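Local coordinates for PHD finger protein 14 (Danio rerio, PDB 7D86) that reads histone H3 tails, preferring the unmodified form, through its zinc-binding PZP module and represses PDGFRA expression, at residues A189-F192 and D193-K197. Sequence-based numbering, arbitrary orientation.
Sequences ADRF and DRKWK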
ATOM      1  N   ALA A 189       4.100 -14.161  10.763  1.00 29.10           N
ATOM      2  CA  ALA A 189       4.287 -14.066   9.324  1.00 34.00           C
ATOM      3  C   ALA A 189       5.033 -15.281   8.776  1.00 33.42           C
ATOM      4  O   ALA A 189       5.770 -15.965   9.484  1.00 31.54           O
ATOM      5  CB  ALA A 189       5.063 -12.803   8.968  1.00 32.72           C
ATOM      6  N   ASP A 190       4.826 -15.534   7.487  1.00 29.72           N
ATOM      7  CA  ASP A 190       5.652 -16.474   6.743  1.00 29.13           C
ATOM      8  C   ASP A 190       7.055 -15.895   6.612  1.00 32.00           C
ATOM      9  O   ASP A 190       7.235 -14.835   6.001  1.00 28.45           O
ATOM     10  CB  ASP A 190       5.032 -16.719   5.370  1.00 33.62           C
ATOM     11  CG  ASP A 190       5.741 -17.801   4.582  1.00 40.80           C
ATOM     12  OD1 ASP A 190       6.932 -17.628   4.254  1.00 47.84           O
ATOM     13  OD2 ASP A 190       5.098 -18.831   4.291  1.00 46.95           O
ATOM     14  N   ARG A 191       8.052 -16.583   7.175  1.00 29.42           N
ATOM     15  CA  ARG A 191       9.399 -16.004   7.210  1.00 32.14           C
ATOM     16  C   ARG A 191       9.982 -15.844   5.808  1.00 31.69           C
ATOM     17  O   ARG A 191      10.672 -14.852   5.523  1.00 30.51           O
ATOM     18  CB  ARG A 191      10.330 -16.855   8.074  1.00 29.67           C
ATOM     19  CG  ARG A 191      11.598 -16.115   8.502  1.00 31.47           C
ATOM     20  CD  ARG A 191      12.552 -17.004   9.312  1.00 30.51           C
ATOM     21  NE  ARG A 191      11.856 -17.660  10.417  1.00 35.18           N
ATOM     22  CZ  ARG A 191      11.773 -17.167  11.650  1.00 32.80           C
ATOM     23  NH1 ARG A 191      12.344 -16.009  11.940  1.00 31.67           N
ATOM     24  NH2 ARG A 191      11.119 -17.835  12.594  1.00 32.26           N
ATOM     25  N   PHE A 192       9.733 -16.813   4.926  1.00 26.65           N
ATOM     26  CA  PHE A 192      10.215 -16.705   3.552  1.00 29.44           C
ATOM     27  C   PHE A 192       9.616 -15.488   2.858  1.00 34.87           C
ATOM     28  O   PHE A 192      10.324 -14.704   2.206  1.00 34.36           O
ATOM     29  CB  PHE A 192       9.870 -17.973   2.773  1.00 31.10           C
ATOM     30  CG  PHE A 192      10.239 -17.892   1.319  1.00 38.69           C
ATOM     31  CD1 PHE A 192      11.530 -18.168   0.907  1.00 43.64           C
ATOM     32  CD2 PHE A 192       9.297 -17.537   0.365  1.00 38.40           C
ATOM     33  CE1 PHE A 192      11.873 -18.096  -0.430  1.00 45.20           C
ATOM     34  CE2 PHE A 192       9.639 -17.461  -0.972  1.00 37.92           C
ATOM     35  CZ  PHE A 192      10.920 -17.740  -1.368  1.00 41.65           C
ATOM     36  N   ASP A 193       8.298 -15.323   2.990  1.00 30.50           N
ATOM     37  CA  ASP A 193       7.614 -14.207   2.348  1.00 31.59           C
ATOM     38  C   ASP A 193       8.107 -12.872   2.883  1.00 30.30           C
ATOM     39  O   ASP A 193       8.339 -11.940   2.106  1.00 31.08           O
ATOM     40  CB  ASP A 193       6.103 -14.343   2.541  1.00 34.42           C
ATOM     41  CG  ASP A 193       5.490 -15.332   1.579  1.00 45.23           C
ATOM     42  OD1 ASP A 193       6.199 -15.754   0.633  1.00 52.43           O
ATOM     43  OD2 ASP A 193       4.306 -15.686   1.764  1.00 47.77           O
ATOM     44  N   ARG A 194       8.280 -12.760   4.204  1.00 30.27           N
ATOM     45  CA  ARG A 194       8.851 -11.538   4.773  1.00 30.36           C
ATOM     46  C   ARG A 194      10.195 -11.208   4.154  1.00 31.91           C
ATOM     47  O   ARG A 194      10.486 -10.042   3.859  1.00 32.45           O
ATOM     48  CB  ARG A 194       9.049 -11.676   6.281  1.00 31.67           C
ATOM     49  CG  ARG A 194       7.893 -11.305   7.140  1.00 40.47           C
ATOM     50  CD  ARG A 194       8.404 -11.132   8.555  1.00 40.21           C
ATOM     51  NE  ARG A 194       8.958  -9.799   8.744  1.00 36.78           N
ATOM     52  CZ  ARG A 194       9.812  -9.468   9.703  1.00 33.72           C
ATOM     53  NH1 ARG A 194      10.241  -8.221   9.795  1.00 37.38           N
ATOM     54  NH2 ARG A 194      10.250 -10.384  10.559  1.00 34.75           N
ATOM     55  N   LYS A 195      11.041 -12.221   3.979  1.00 30.23           N
ATOM     56  CA  LYS A 195      12.419 -11.975   3.576  1.00 35.57           C
ATOM     57  C   LYS A 195      12.487 -11.324   2.195  1.00 32.50           C
ATOM     58  O   LYS A 195      13.152 -10.298   2.010  1.00 32.13           O
ATOM     59  CB  LYS A 195      13.207 -13.284   3.623  1.00 40.78           C
ATOM     60  CG  LYS A 195      13.954 -13.463   4.937  1.00 49.65           C
ATOM     61  CD  LYS A 195      14.873 -14.673   4.920  1.00 51.37           C
ATOM     62  CE  LYS A 195      14.083 -15.952   5.071  1.00 48.91           C
ATOM     63  NZ  LYS A 195      14.814 -16.987   5.871  1.00 46.20           N
ATOM     64  N   TRP A 196      11.803 -11.895   1.204  1.00 32.00           N
ATOM     65  CA  TRP A 196      11.927 -11.303  -0.127  1.00 36.11           C
ATOM     66  C   TRP A 196      11.112 -10.019  -0.248  1.00 35.01           C
ATOM     67  O   TRP A 196      11.478  -9.130  -1.027  1.00 30.80           O
ATOM     68  CB  TRP A 196      11.556 -12.307  -1.225  1.00 31.81           C
ATOM     69  CG  TRP A 196      10.109 -12.724  -1.294  1.00 33.53           C
ATOM     70  CD1 TRP A 196       9.566 -13.878  -0.815  1.00 34.71           C
ATOM     71  CD2 TRP A 196       9.035 -12.001  -1.914  1.00 36.76           C
ATOM     72  NE1 TRP A 196       8.217 -13.916  -1.092  1.00 35.92           N
ATOM     73  CE2 TRP A 196       7.868 -12.774  -1.763  1.00 38.31           C
ATOM     74  CE3 TRP A 196       8.950 -10.774  -2.579  1.00 36.04           C
ATOM     75  CZ2 TRP A 196       6.631 -12.358  -2.246  1.00 44.12           C
ATOM     76  CZ3 TRP A 196       7.727 -10.364  -3.061  1.00 39.65           C
ATOM     77  CH2 TRP A 196       6.578 -11.152  -2.887  1.00 44.80           C
ATOM     78  N   LYS A 197      10.041  -9.868   0.538  1.00 30.03           N
ATOM     79  CA  LYS A 197       9.305  -8.604   0.508  1.00 28.28           C
ATOM     80  C   LYS A 197      10.107  -7.478   1.150  1.00 30.89           C
ATOM     81  O   LYS A 197      10.143  -6.358   0.627  1.00 29.28           O
ATOM     82  CB  LYS A 197       7.947  -8.746   1.193  1.00 28.71           C
ATOM     83  CG  LYS A 197       6.976  -9.613   0.423  1.00 29.14           C
ATOM     84  CD  LYS A 197       5.790  -9.999   1.305  1.00 26.87           C
ATOM     85  CE  LYS A 197       4.804 -10.848   0.522  1.00 33.99           C
ATOM     86  NZ  LYS A 197       3.749 -11.421   1.404  1.00 36.24           N
TER
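Ala-189 rests its CB on the aliphatic part of Arg-194, 3.7 Å from CG; that arginine's guanidinium carries on to a salt bridge with Glu-165. Asp-190 swings its carboxylate forward over the first turn of the helix, CG anti to the backbone N and beside the carbonyl carbon (chi1 -174°), and OD1 accepts from Asp-193 N at 3.0 Å, approached on its anti side and from well outside the carboxylate plane. The Asp-190 and Asp-193 carboxylates stack with OD1 and OD2 respectively 4.1 Å apart, a closeness of like charges that the donors nearby may soften. The backbone O of Asp-190 takes Arg-194 N in a nearly straight bond (171°), the first i to i+4 link, and Arg-191 O receives Lys-195 N in the next. Phe-192 offers its ring face to the edge of Trp-196 in an offset edge-to-face pair, planes 61° apart, Phe-192 CE2 meeting Trp-196 CD1 at 3.6 Å. The indole is also held by Asp-193, whose OD1 accepts from Trp-196 NE1 at 3.2 Å, which restrains the rotation of the indole. An aspartate N-cap thus starts helix 191-204 just after His-188, a zinc ligand of the second PHD finger in the PZP module.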